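Local coordinates for protein alternansucrase (Leuconostoc mesenteroides, PDB 6HVG) that belongs to glycoside hydrolase family 70 and joins a TIM-barrel core carrying a calcium ion to beta-hairpin repeats of the choline-binding type, at residues S226-S231 / Y236-N241; F456-G461 / F482-A487; K447-N452 / D506-T511; Y811-T816 / D879-V884. One frame throughout, in Å; residues are numbered along the deposited sequence.

Overall arrangement
Contact 1 differs from the other three in both chemistry and place. It is a partly buried beta hairpin of the repeat region, stitched by backbone hydrogen bonds, while contacts 2, 3 and 4 are buried and rest on apolar packing between elements of the family 70 part, in contact 3 of a ring largely against helix backbone. Contacts 2 and 3 belong together: both use helix 447-462, their centres lie about 13 Å apart, and Phe456 of one packs on Phe508 of the other. Contact 4, where a helix meets a beta sheet, lies on the opposite side of the chain's centre from contacts 2 and 3, about 76 Å and about 66 Å away, centre to centre. Contact 1 touches none of them.

Contact 1: S226-S231 / Y236-N241; sequences SYVADS and YYFDGN
Val228 O takes the backbone N of Tyr236 at 3.0 Å, and Val228 N answers to Tyr236 O at 3.1 Å. The same reciprocal pair recurs between Ser226 and Phe238, giving two hydrogen-bonded pairs of an antiparallel hairpin with the non-hydrogen-bonded pair Tyr227-Tyr237 between them. There the two rings make a T-shaped stack: CD1 of Tyr237 stands over the centre of the Tyr227 ring, with the planes at 64° and the centroids of Tyr227 and Tyr237 4.8 Å apart. Tyr237 reaches this place because its CG is anti to the backbone N (chi1 -174°), which lays the ring back across the Ser226 backbone. The other face of the hairpin carries Val228, Tyr236 and Phe238. Val228 CG2 comes to the edge of the Phe238 ring, 4.0 Å from CE1 of Phe238, and Asp230 OD2 lies in plane at the edge of Tyr236, while Asp230 OD1 accepts from Gln234 N in the turn. The hairpin thus sits between its neighbours along the chain: Tyr236 and Phe238 pack on Val206 of strand 205-209, while Tyr227 and Tyr237 lie on Ile251 of strand 249-251 and Tyr227 OH bonds to Gln256 OE1.

Contact 2: F456-G461 / F482-A487; sequences FMSSKG and FVIQTA
Ile484 points toward helix 447-462 and divides its two branches between neighbouring residues there. Its CG2 branch lies 3.9 Å from CB of Met457, and its longer arm ends with CD1 4.0 Å from OG of Ser458. The first torsion makes this split: CG2 is anti to the backbone N and CG1 anti to the carbonyl carbon (chi1 -64°), so the two branches spread across the facing helix, one to each of two consecutive residues. Met457 meets the isoleucine only at the root of its side chain. Beyond CB it bends at both chi2 (-77°) and chi3 (113°), which leads the sulfur away from Ile484 and brings the methyl CE into the plane of the Phe456 ring, at its edge. Ser458 offers CD1 a hydroxyl, but the polar need of this buried OG is met elsewhere: it hydrogen-bonds to Ile464 O, beyond the wider pi-type turn that begins at Ser458 itself. Tyr453 and Leu462 of the same helix also touch Ile484, adding to its surroundings. This is apolar packing of two helices that follow each other in the chain, joined by a short connection, and is consistent with the helical domain IV, which in family 70 proteins links domain B to domain V.

Contact 3: K447-N452 / D506-T511; sequences KQTQAN and DSFVKT
Phe508 drives its ring against the flank of helix 447-462, and nearly all of the tight packing is its work. CE1 of Phe508 comes to 3.8 Å from C of Asn452 and 4.1 Å from CB of Asn452, while CZ of Phe508 lies 4.1 Å from O of Thr449 and 4.2 Å from CG2 of Thr449. The ring therefore spans one helical turn and meets more backbone than side chain. The hydroxyl of buried Thr449 bonds to Asp446 OD1. With CG anti to the backbone N (chi1 162°), Phe508 extends from its own helix to the facing one and also meets the ring of Phe456, one turn beyond Asn452, with the planes at about 40°. The other side of the contact is looser. C and CB of Asn452 pack on the ring, whereas its amide turns to the open side, ND2 bonding Gln512 OE1 past the end of segment 506-511. Thr511 is exposed and does not touch segment 447-452; its OG1 bonds back to Ser507 O. A single phenylalanine ring against one turn of a helix joins the first and third helices of a compact helical cluster, probably domain IV of the family 70 architecture.

Contact 4: Y811-T816 / D879-V884; sequences YAMLLT and DLLTSV
Leu881 and Ser883, alternate residues of one strand, turn toward Met813 and Thr816. Coming along the chain, Asp879 and Leu880 pass without touching segment 811-816, and Leu881 then makes the main apolar contact: its CD2 is 4.0 Å from CE of Met813 and its CD1 4.2 Å from the same Met813 CE, so the methionine methyl meets both branches of the leucine and the two side chains come together tip to tip. Met813 gets there by running out straight at chi2 (180°) and bending only at chi3 (59°), which swings CE over to the strand. Thr882 follows on the other face of the strand, turned from the helix. With Ser883 the strand faces the helix again, but more distantly: Ser883 OG stands 4.4 Å from Thr816 OG1, and the two hydroxyls are neighbours here rather than partners. Each has its own bond, Gln862 NE2 for Ser883 and, for Thr816, the carbonyl O of Ala812, which OG1 of Thr816 reaches at 2.8 Å in the carbonyl plane, on a lone pair. Val884, the last of the segment, points away. The strand runs antiparallel between 862-866 and 910-915, whose Met864 and Val914 touch Leu881 from the two neighbouring strands. Helix 807-814 lies over this sheet, Met813 also touching Val914, while its Ala812 packs on Leu850 of helix 844-857.

Contact 1: S226-S231 / Y236-N241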
loop_
_atom_site.group_PDB
_atom_site.type_symbol
_atom_site.label_atom_id
_atom_site.label_comp_id
_atom_site.label_asym_id
_atom_site.label_seq_id
_atom_site.Cartn_x
_atom_site.Cartn_y
_atom_site.Cartn_z
ATOM N N SER A 226 -42.557 4.514 11.248
ATOM C CA SER A 226 -41.270 4.025 10.807
ATOM C C SER A 226 -41.399 2.695 10.076
ATOM O O SER A 226 -42.302 1.924 10.318
ATOM C CB SER A 226 -40.367 3.857 12.017
ATOM O OG SER A 226 -39.289 3.011 11.715
ATOM N N TYR A 227 -40.478 2.448 9.157
ATOM C CA TYR A 227 -40.331 1.149 8.507
ATOM C C TYR A 227 -39.525 0.257 9.433
ATOM O O TYR A 227 -38.597 0.725 10.098
ATOM C CB TYR A 227 -39.559 1.276 7.187
ATOM C CG TYR A 227 -40.333 1.865 6.034
ATOM C CD1 TYR A 227 -41.324 1.127 5.386
ATOM C CD2 TYR A 227 -40.049 3.139 5.550
ATOM C CE1 TYR A 227 -42.032 1.649 4.308
ATOM C CE2 TYR A 227 -40.739 3.661 4.467
ATOM C CZ TYR A 227 -41.734 2.913 3.857
ATOM O OH TYR A 227 -42.429 3.413 2.804
ATOM N N VAL A 228 -39.878 -1.022 9.478
ATOM C CA VAL A 228 -39.013 -2.038 10.092
ATOM C C VAL A 228 -39.024 -3.329 9.286
ATOM O O VAL A 228 -40.073 -3.774 8.797
ATOM C CB VAL A 228 -39.423 -2.396 11.528
ATOM C CG1 VAL A 228 -38.274 -3.108 12.231
ATOM C CG2 VAL A 228 -39.820 -1.154 12.297
ATOM N N ALA A 229 -37.846 -3.930 9.155
ATOM C CA ALA A 229 -37.737 -5.233 8.527
ATOM C C ALA A 229 -37.639 -6.234 9.645
ATOM O O ALA A 229 -36.921 -5.984 10.620
ATOM C CB ALA A 229 -36.505 -5.308 7.638
ATOM N N ASP A 230 -38.363 -7.350 9.520
ATOM C CA ASP A 230 -38.299 -8.404 10.529
ATOM C C ASP A 230 -37.186 -9.421 10.224
ATOM O O ASP A 230 -36.432 -9.260 9.261
ATOM C CB ASP A 230 -39.674 -9.055 10.744
ATOM C CG ASP A 230 -40.080 -10.013 9.629
ATOM O OD1 ASP A 230 -39.247 -10.345 8.758
ATOM O OD2 ASP A 230 -41.260 -10.440 9.629
ATOM N N SER A 231 -37.069 -10.438 11.070
ATOM C CA SER A 231 -36.047 -11.480 10.933
ATOM C C SER A 231 -36.038 -12.144 9.554
ATOM O O SER A 231 -34.982 -12.378 8.993
ATOM C CB SER A 231 -36.246 -12.556 12.015
ATOM O OG SER A 231 -35.885 -12.079 13.303
ATOM N N TYR A 236 -42.619 -3.979 7.278
ATOM C CA TYR A 236 -43.875 -3.370 7.723
ATOM C C TYR A 236 -43.705 -1.865 7.801
ATOM O O TYR A 236 -42.587 -1.398 7.996
ATOM C CB TYR A 236 -44.240 -3.831 9.122
ATOM C CG TYR A 236 -44.529 -5.293 9.259
ATOM C CD1 TYR A 236 -43.505 -6.222 9.306
ATOM C CD2 TYR A 236 -45.826 -5.742 9.394
ATOM C CE1 TYR A 236 -43.766 -7.565 9.460
ATOM C CE2 TYR A 236 -46.097 -7.079 9.534
ATOM C CZ TYR A 236 -45.065 -7.985 9.579
ATOM O OH TYR A 236 -45.345 -9.316 9.739
ATOM N N TYR A 237 -44.795 -1.102 7.717
ATOM C CA TYR A 237 -44.715 0.293 8.116
ATOM C C TYR A 237 -45.711 0.540 9.204
ATOM O O TYR A 237 -46.906 0.349 8.988
ATOM C CB TYR A 237 -44.979 1.244 6.962
ATOM C CG TYR A 237 -44.754 2.686 7.385
ATOM C CD1 TYR A 237 -43.472 3.212 7.486
ATOM C CD2 TYR A 237 -45.816 3.503 7.735
ATOM C CE1 TYR A 237 -43.254 4.523 7.884
ATOM C CE2 TYR A 237 -45.614 4.810 8.137
ATOM C CZ TYR A 237 -44.335 5.315 8.213
ATOM O OH TYR A 237 -44.134 6.605 8.614
ATOM N N PHE A 238 -45.218 0.973 10.360
ATOM C CA PHE A 238 -46.075 1.254 11.503
ATOM C C PHE A 238 -46.385 2.741 11.578
ATOM O O PHE A 238 -45.498 3.568 11.430
ATOM C CB PHE A 238 -45.410 0.766 12.776
ATOM C CG PHE A 238 -45.097 -0.701 12.746
ATOM C CD1 PHE A 238 -43.818 -1.148 12.421
ATOM C CD2 PHE A 238 -46.097 -1.645 12.996
ATOM C CE1 PHE A 238 -43.533 -2.505 12.382
ATOM C CE2 PHE A 238 -45.816 -2.992 12.943
ATOM C CZ PHE A 238 -44.531 -3.429 12.640
ATOM N N ASP A 239 -47.653 3.062 11.822
ATOM C CA ASP A 239 -48.151 4.446 11.786
ATOM C C ASP A 239 -47.992 5.186 13.119
ATOM O O ASP A 239 -47.176 4.789 13.957
ATOM C CB ASP A 239 -49.627 4.455 11.330
ATOM C CG ASP A 239 -50.566 3.765 12.313
ATOM O OD1 ASP A 239 -51.521 3.103 11.853
ATOM O OD2 ASP A 239 -50.361 3.872 13.535
ATOM N N GLY A 240 -48.756 6.265 13.310
ATOM C CA GLY A 240 -48.656 7.057 14.553
ATOM C C GLY A 240 -48.964 6.300 15.836
ATOM O O GLY A 240 -48.407 6.612 16.894
ATOM N N ASN A 241 -49.866 5.321 15.747
ATOM C CA ASN A 241 -50.260 4.502 16.894
ATOM C C ASN A 241 -49.453 3.213 17.106
ATOM O O ASN A 241 -49.641 2.510 18.114
ATOM C CB ASN A 241 -51.723 4.187 16.745
ATOM C CG ASN A 241 -52.558 5.433 16.720
ATOM O OD1 ASN A 241 -53.164 5.775 15.716
ATOM N ND2 ASN A 241 -52.553 6.150 17.828
#

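Contact 2: F456-G461 / F482-A487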
loop_
_atom_site.group_PDB
_atom_site.type_symbol
_atom_site.label_atom_id
_atom_site.label_comp_id
_atom_site.label_asym_id
_atom_site.label_seq_id
_atom_site.Cartn_x
_atom_site.Cartn_y
_atom_site.Cartn_z
ATOM N N PHE A 456 -15.026 31.061 -12.216
ATOM C CA PHE A 456 -14.324 31.014 -10.938
ATOM C C PHE A 456 -13.920 32.417 -10.437
ATOM O O PHE A 456 -14.165 32.756 -9.282
ATOM C CB PHE A 456 -13.099 30.118 -11.058
ATOM C CG PHE A 456 -12.327 29.953 -9.787
ATOM C CD1 PHE A 456 -12.689 28.985 -8.872
ATOM C CD2 PHE A 456 -11.189 30.711 -9.542
ATOM C CE1 PHE A 456 -11.953 28.798 -7.713
ATOM C CE2 PHE A 456 -10.461 30.545 -8.377
ATOM C CZ PHE A 456 -10.862 29.598 -7.457
ATOM N N MET A 457 -13.305 33.220 -11.298
ATOM C CA MET A 457 -12.873 34.570 -10.922
ATOM C C MET A 457 -14.054 35.483 -10.621
ATOM O O MET A 457 -13.983 36.290 -9.691
ATOM C CB MET A 457 -12.029 35.207 -12.016
ATOM C CG MET A 457 -10.710 34.499 -12.270
ATOM S SD MET A 457 -9.425 34.825 -11.056
ATOM C CE MET A 457 -9.292 33.219 -10.320
ATOM N N SER A 458 -15.129 35.342 -11.399
ATOM C CA SER A 458 -16.402 36.006 -11.127
ATOM C C SER A 458 -16.930 35.786 -9.707
ATOM O O SER A 458 -17.393 36.732 -9.059
ATOM C CB SER A 458 -17.474 35.482 -12.087
ATOM O OG SER A 458 -17.497 36.218 -13.272
ATOM N N SER A 459 -16.893 34.539 -9.246
ATOM C CA SER A 459 -17.410 34.169 -7.939
ATOM C C SER A 459 -16.631 34.802 -6.817
ATOM O O SER A 459 -17.089 34.758 -5.674
ATOM C CB SER A 459 -17.338 32.671 -7.749
ATOM O OG SER A 459 -18.068 32.059 -8.771
ATOM N N LYS A 460 -15.453 35.346 -7.127
ATOM C CA LYS A 460 -14.606 35.943 -6.129
ATOM C C LYS A 460 -14.665 37.445 -6.102
ATOM O O LYS A 460 -13.796 38.088 -5.517
ATOM C CB LYS A 460 -13.169 35.456 -6.314
ATOM C CG LYS A 460 -12.985 33.988 -5.965
ATOM C CD LYS A 460 -11.529 33.696 -5.589
ATOM C CE LYS A 460 -11.287 32.245 -5.144
ATOM N NZ LYS A 460 -9.989 32.009 -4.425
ATOM N N GLY A 461 -15.735 37.998 -6.667
ATOM C CA GLY A 461 -16.015 39.433 -6.600
ATOM C C GLY A 461 -15.461 40.256 -7.739
ATOM O O GLY A 461 -15.526 41.479 -7.705
ATOM N N PHE A 482 -11.707 40.273 -20.389
ATOM C CA PHE A 482 -11.189 41.631 -20.249
ATOM C C PHE A 482 -11.851 42.410 -19.116
ATOM O O PHE A 482 -11.157 43.123 -18.402
ATOM C CB PHE A 482 -11.284 42.400 -21.558
ATOM C CG PHE A 482 -10.574 43.721 -21.523
ATOM C CD1 PHE A 482 -9.181 43.784 -21.493
ATOM C CD2 PHE A 482 -11.299 44.917 -21.500
ATOM C CE1 PHE A 482 -8.524 45.013 -21.455
ATOM C CE2 PHE A 482 -10.651 46.144 -21.457
ATOM C CZ PHE A 482 -9.263 46.191 -21.432
ATOM N N VAL A 483 -13.158 42.238 -18.909
ATOM C CA VAL A 483 -13.797 42.872 -17.748
ATOM C C VAL A 483 -13.233 42.276 -16.450
ATOM O O VAL A 483 -13.099 42.985 -15.465
ATOM C CB VAL A 483 -15.356 42.842 -17.754
ATOM C CG1 VAL A 483 -15.884 43.390 -19.050
ATOM C CG2 VAL A 483 -15.907 41.458 -17.528
ATOM N N ILE A 484 -12.868 40.995 -16.458
ATOM C CA ILE A 484 -12.158 40.381 -15.328
ATOM C C ILE A 484 -10.744 40.935 -15.197
ATOM O O ILE A 484 -10.279 41.168 -14.079
ATOM C CB ILE A 484 -12.079 38.837 -15.446
ATOM C CG1 ILE A 484 -13.479 38.207 -15.385
ATOM C CG2 ILE A 484 -11.204 38.238 -14.351
ATOM C CD1 ILE A 484 -14.133 38.247 -14.017
ATOM N N GLN A 485 -10.062 41.163 -16.320
ATOM C CA GLN A 485 -8.717 41.746 -16.267
ATOM C C GLN A 485 -8.754 43.123 -15.617
ATOM O O GLN A 485 -7.934 43.429 -14.757
ATOM C CB GLN A 485 -8.070 41.837 -17.659
ATOM C CG GLN A 485 -6.729 42.577 -17.654
ATOM C CD GLN A 485 -5.968 42.481 -18.964
ATOM O OE1 GLN A 485 -6.397 41.803 -19.893
ATOM N NE2 GLN A 485 -4.829 43.168 -19.039
ATOM N N THR A 486 -9.709 43.945 -16.040
ATOM C CA THR A 486 -9.890 45.272 -15.484
ATOM C C THR A 486 -10.084 45.132 -13.955
ATOM O O THR A 486 -9.345 45.709 -13.160
ATOM C CB THR A 486 -11.067 46.002 -16.189
ATOM O OG1 THR A 486 -10.673 46.344 -17.524
ATOM C CG2 THR A 486 -11.484 47.274 -15.434
ATOM N N ALA A 487 -11.042 44.314 -13.552
ATOM C CA ALA A 487 -11.319 44.103 -12.133
ATOM C C ALA A 487 -10.095 43.643 -11.375
ATOM O O ALA A 487 -9.913 44.016 -10.223
ATOM C CB ALA A 487 -12.452 43.104 -11.961
#

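Contact 3: K447-N452 / D506-T511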
loop_
_atom_site.group_PDB
_atom_site.type_symbol
_atom_site.label_atom_id
_atom_site.label_comp_id
_atom_site.label_asym_id
_atom_site.label_seq_id
_atom_site.Cartn_x
_atom_site.Cartn_y
_atom_site.Cartn_z
ATOM N N LYS A 447 -11.793 26.399 -24.750
ATOM C CA LYS A 447 -12.945 27.177 -24.319
ATOM C C LYS A 447 -13.533 26.734 -22.982
ATOM O O LYS A 447 -13.955 27.568 -22.197
ATOM C CB LYS A 447 -14.027 27.151 -25.399
ATOM C CG LYS A 447 -13.694 28.075 -26.554
ATOM C CD LYS A 447 -14.693 27.946 -27.671
ATOM C CE LYS A 447 -15.933 28.730 -27.394
ATOM N NZ LYS A 447 -17.035 28.279 -28.286
ATOM N N GLN A 448 -13.532 25.440 -22.709
ATOM C CA GLN A 448 -14.002 24.923 -21.422
ATOM C C GLN A 448 -13.212 25.528 -20.273
ATOM O O GLN A 448 -13.790 26.043 -19.331
ATOM C CB GLN A 448 -13.852 23.396 -21.381
ATOM C CG GLN A 448 -14.431 22.706 -20.156
ATOM C CD GLN A 448 -15.926 22.894 -20.010
ATOM O OE1 GLN A 448 -16.723 22.090 -20.516
ATOM N NE2 GLN A 448 -16.320 23.977 -19.365
ATOM N N THR A 449 -11.883 25.489 -20.370
ATOM C CA THR A 449 -11.039 26.080 -19.366
ATOM C C THR A 449 -11.278 27.574 -19.284
ATOM O O THR A 449 -11.352 28.137 -18.201
ATOM C CB THR A 449 -9.560 25.842 -19.666
ATOM O OG1 THR A 449 -9.325 24.453 -19.859
ATOM C CG2 THR A 449 -8.694 26.312 -18.486
ATOM N N GLN A 450 -11.396 28.237 -20.425
ATOM C CA GLN A 450 -11.660 29.677 -20.418
ATOM C C GLN A 450 -12.942 29.981 -19.665
ATOM O O GLN A 450 -12.976 30.895 -18.860
ATOM C CB GLN A 450 -11.749 30.235 -21.849
ATOM C CG GLN A 450 -11.981 31.739 -21.917
ATOM C CD GLN A 450 -11.604 32.336 -23.240
ATOM O OE1 GLN A 450 -11.247 31.618 -24.177
ATOM N NE2 GLN A 450 -11.733 33.658 -23.362
ATOM N N ALA A 451 -13.997 29.228 -19.961
ATOM C CA ALA A 451 -15.294 29.456 -19.331
ATOM C C ALA A 451 -15.228 29.182 -17.834
ATOM O O ALA A 451 -15.883 29.873 -17.037
ATOM C CB ALA A 451 -16.369 28.604 -19.978
ATOM N N ASN A 452 -14.451 28.170 -17.455
ATOM C CA ASN A 452 -14.309 27.829 -16.038
ATOM C C ASN A 452 -13.525 28.902 -15.284
ATOM O O ASN A 452 -13.909 29.283 -14.180
ATOM C CB ASN A 452 -13.653 26.461 -15.860
ATOM C CG ASN A 452 -14.572 25.313 -16.238
ATOM O OD1 ASN A 452 -15.777 25.469 -16.317
ATOM N ND2 ASN A 452 -13.999 24.149 -16.447
ATOM N N ASP A 506 -3.693 29.676 -8.156
ATOM C CA ASP A 506 -3.306 28.366 -7.615
ATOM C C ASP A 506 -4.530 27.504 -7.320
ATOM O O ASP A 506 -4.566 26.326 -7.693
ATOM C CB ASP A 506 -2.482 28.518 -6.336
ATOM C CG ASP A 506 -1.031 28.892 -6.601
ATOM O OD1 ASP A 506 -0.504 28.610 -7.711
ATOM O OD2 ASP A 506 -0.405 29.445 -5.665
ATOM N N SER A 507 -5.527 28.104 -6.667
ATOM C CA SER A 507 -6.769 27.418 -6.329
ATOM C C SER A 507 -7.569 27.004 -7.549
ATOM O O SER A 507 -8.112 25.898 -7.592
ATOM C CB SER A 507 -7.649 28.293 -5.421
ATOM O OG SER A 507 -7.109 28.352 -4.125
ATOM N N PHE A 508 -7.676 27.914 -8.515
ATOM C CA PHE A 508 -8.415 27.637 -9.725
ATOM C C PHE A 508 -7.780 26.494 -10.505
ATOM O O PHE A 508 -8.484 25.623 -11.038
ATOM C CB PHE A 508 -8.509 28.859 -10.619
ATOM C CG PHE A 508 -8.867 28.510 -12.026
ATOM C CD1 PHE A 508 -10.102 27.964 -12.323
ATOM C CD2 PHE A 508 -7.940 28.667 -13.032
ATOM C CE1 PHE A 508 -10.416 27.615 -13.608
ATOM C CE2 PHE A 508 -8.241 28.312 -14.313
ATOM C CZ PHE A 508 -9.486 27.793 -14.602
ATOM N N VAL A 509 -6.453 26.508 -10.562
ATOM C CA VAL A 509 -5.705 25.514 -11.316
ATOM C C VAL A 509 -5.960 24.101 -10.810
ATOM O O VAL A 509 -6.060 23.180 -11.609
ATOM C CB VAL A 509 -4.191 25.825 -11.299
ATOM C CG1 VAL A 509 -3.369 24.661 -11.822
ATOM C CG2 VAL A 509 -3.900 27.064 -12.129
ATOM N N LYS A 510 -6.046 23.927 -9.494
ATOM C CA LYS A 510 -6.251 22.606 -8.884
ATOM C C LYS A 510 -7.660 22.057 -9.147
ATOM O O LYS A 510 -7.898 20.852 -9.120
ATOM C CB LYS A 510 -5.994 22.679 -7.376
ATOM C CG LYS A 510 -4.540 22.928 -6.981
ATOM C CD LYS A 510 -4.454 23.182 -5.465
ATOM C CE LYS A 510 -3.035 23.570 -5.021
ATOM N NZ LYS A 510 -2.637 23.001 -3.690
ATOM N N THR A 511 -8.585 22.958 -9.420
ATOM C CA THR A 511 -9.944 22.627 -9.818
ATOM C C THR A 511 -10.062 21.832 -11.123
ATOM O O THR A 511 -10.983 21.036 -11.282
ATOM C CB THR A 511 -10.732 23.953 -9.977
ATOM O OG1 THR A 511 -10.909 24.539 -8.690
ATOM C CG2 THR A 511 -12.102 23.745 -10.587
#

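Contact 4: Y811-T816 / D879-V884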
loop_
_atom_site.group_PDB
_atom_site.type_symbol
_atom_site.label_atom_id
_atom_site.label_comp_id
_atom_site.label_asym_id
_atom_site.label_seq_id
_atom_site.Cartn_x
_atom_site.Cartn_y
_atom_site.Cartn_z
ATOM N N TYR A 811 10.307 -16.261 20.944
ATOM C CA TYR A 811 11.714 -15.991 21.252
ATOM C C TYR A 811 12.438 -17.209 21.845
ATOM O O TYR A 811 13.602 -17.442 21.553
ATOM C CB TYR A 811 11.874 -14.748 22.137
ATOM C CG TYR A 811 11.925 -13.467 21.320
ATOM C CD1 TYR A 811 13.116 -12.995 20.818
ATOM C CD2 TYR A 811 10.778 -12.753 21.029
ATOM C CE1 TYR A 811 13.168 -11.833 20.059
ATOM C CE2 TYR A 811 10.816 -11.594 20.276
ATOM C CZ TYR A 811 12.012 -11.139 19.791
ATOM O OH TYR A 811 12.064 -9.996 19.029
ATOM N N ALA A 812 11.748 -18.017 22.633
ATOM C CA ALA A 812 12.352 -19.237 23.164
ATOM C C ALA A 812 12.854 -20.108 22.026
ATOM O O ALA A 812 13.957 -20.662 22.096
ATOM C CB ALA A 812 11.367 -20.014 24.026
ATOM N N MET A 813 12.054 -20.229 20.975
ATOM C CA MET A 813 12.458 -20.993 19.795
ATOM C C MET A 813 13.516 -20.261 18.974
ATOM O O MET A 813 14.531 -20.848 18.596
ATOM C CB MET A 813 11.245 -21.306 18.928
ATOM C CG MET A 813 10.233 -22.212 19.625
ATOM S SD MET A 813 8.790 -22.596 18.623
ATOM C CE MET A 813 9.558 -23.374 17.192
ATOM N N LEU A 814 13.289 -18.976 18.717
ATOM C CA LEU A 814 14.230 -18.180 17.937
ATOM C C LEU A 814 15.632 -18.272 18.498
ATOM O O LEU A 814 16.601 -18.419 17.750
ATOM C CB LEU A 814 13.819 -16.707 17.910
ATOM C CG LEU A 814 14.654 -15.836 16.986
ATOM C CD1 LEU A 814 14.305 -16.124 15.534
ATOM C CD2 LEU A 814 14.437 -14.364 17.299
ATOM N N LEU A 815 15.722 -18.193 19.819
ATOM C CA LEU A 815 17.004 -18.058 20.513
ATOM C C LEU A 815 17.713 -19.370 20.817
ATOM O O LEU A 815 18.852 -19.346 21.255
ATOM C CB LEU A 815 16.814 -17.268 21.810
ATOM C CG LEU A 815 16.341 -15.819 21.616
ATOM C CD1 LEU A 815 15.989 -15.193 22.945
ATOM C CD2 LEU A 815 17.365 -14.957 20.896
ATOM N N THR A 816 17.050 -20.505 20.582
ATOM C CA THR A 816 17.666 -21.838 20.735
ATOM C C THR A 816 17.904 -22.570 19.405
ATOM O O THR A 816 18.526 -23.625 19.387
ATOM C CB THR A 816 16.802 -22.751 21.635
ATOM O OG1 THR A 816 15.460 -22.850 21.120
ATOM C CG2 THR A 816 16.752 -22.203 23.035
ATOM N N ASP A 879 0.055 -31.971 20.622
ATOM C CA ASP A 879 0.719 -31.043 19.693
ATOM C C ASP A 879 1.683 -30.071 20.396
ATOM O O ASP A 879 1.721 -28.875 20.094
ATOM C CB ASP A 879 -0.322 -30.298 18.852
ATOM C CG ASP A 879 0.292 -29.520 17.700
ATOM O OD1 ASP A 879 1.048 -30.136 16.935
ATOM O OD2 ASP A 879 -0.009 -28.324 17.553
ATOM N N LEU A 880 2.449 -30.610 21.347
ATOM C CA LEU A 880 3.435 -29.857 22.094
ATOM C C LEU A 880 4.794 -30.074 21.417
ATOM O O LEU A 880 5.182 -31.207 21.149
ATOM C CB LEU A 880 3.457 -30.306 23.576
ATOM C CG LEU A 880 3.302 -29.227 24.677
ATOM C CD1 LEU A 880 2.315 -28.130 24.369
ATOM C CD2 LEU A 880 2.909 -29.850 26.007
ATOM N N LEU A 881 5.499 -28.985 21.108
ATOM C CA LEU A 881 6.784 -29.068 20.399
ATOM C C LEU A 881 7.947 -29.182 21.381
ATOM O O LEU A 881 8.001 -28.452 22.355
ATOM C CB LEU A 881 6.977 -27.850 19.488
ATOM C CG LEU A 881 8.306 -27.725 18.725
ATOM C CD1 LEU A 881 8.083 -27.297 17.284
ATOM C CD2 LEU A 881 9.229 -26.733 19.396
ATOM N N THR A 882 8.862 -30.102 21.105
ATOM C CA THR A 882 10.017 -30.302 21.947
ATOM C C THR A 882 11.305 -30.065 21.173
ATOM O O THR A 882 11.604 -30.771 20.218
ATOM C CB THR A 882 10.018 -31.708 22.577
ATOM O OG1 THR A 882 9.883 -32.710 21.567
ATOM C CG2 THR A 882 8.877 -31.828 23.560
ATOM N N SER A 883 12.048 -29.046 21.597
ATOM C CA SER A 883 13.305 -28.633 20.950
ATOM C C SER A 883 14.428 -28.706 21.959
ATOM O O SER A 883 14.304 -28.166 23.061
ATOM C CB SER A 883 13.211 -27.205 20.385
ATOM O OG SER A 883 14.376 -26.839 19.664
ATOM N N VAL A 884 15.520 -29.358 21.565
ATOM C CA VAL A 884 16.651 -29.637 22.436
ATOM C C VAL A 884 17.948 -29.216 21.773
ATOM O O VAL A 884 18.069 -29.343 20.574
ATOM C CB VAL A 884 16.768 -31.154 22.747
ATOM C CG1 VAL A 884 18.048 -31.458 23.514
ATOM C CG2 VAL A 884 15.536 -31.636 23.512
#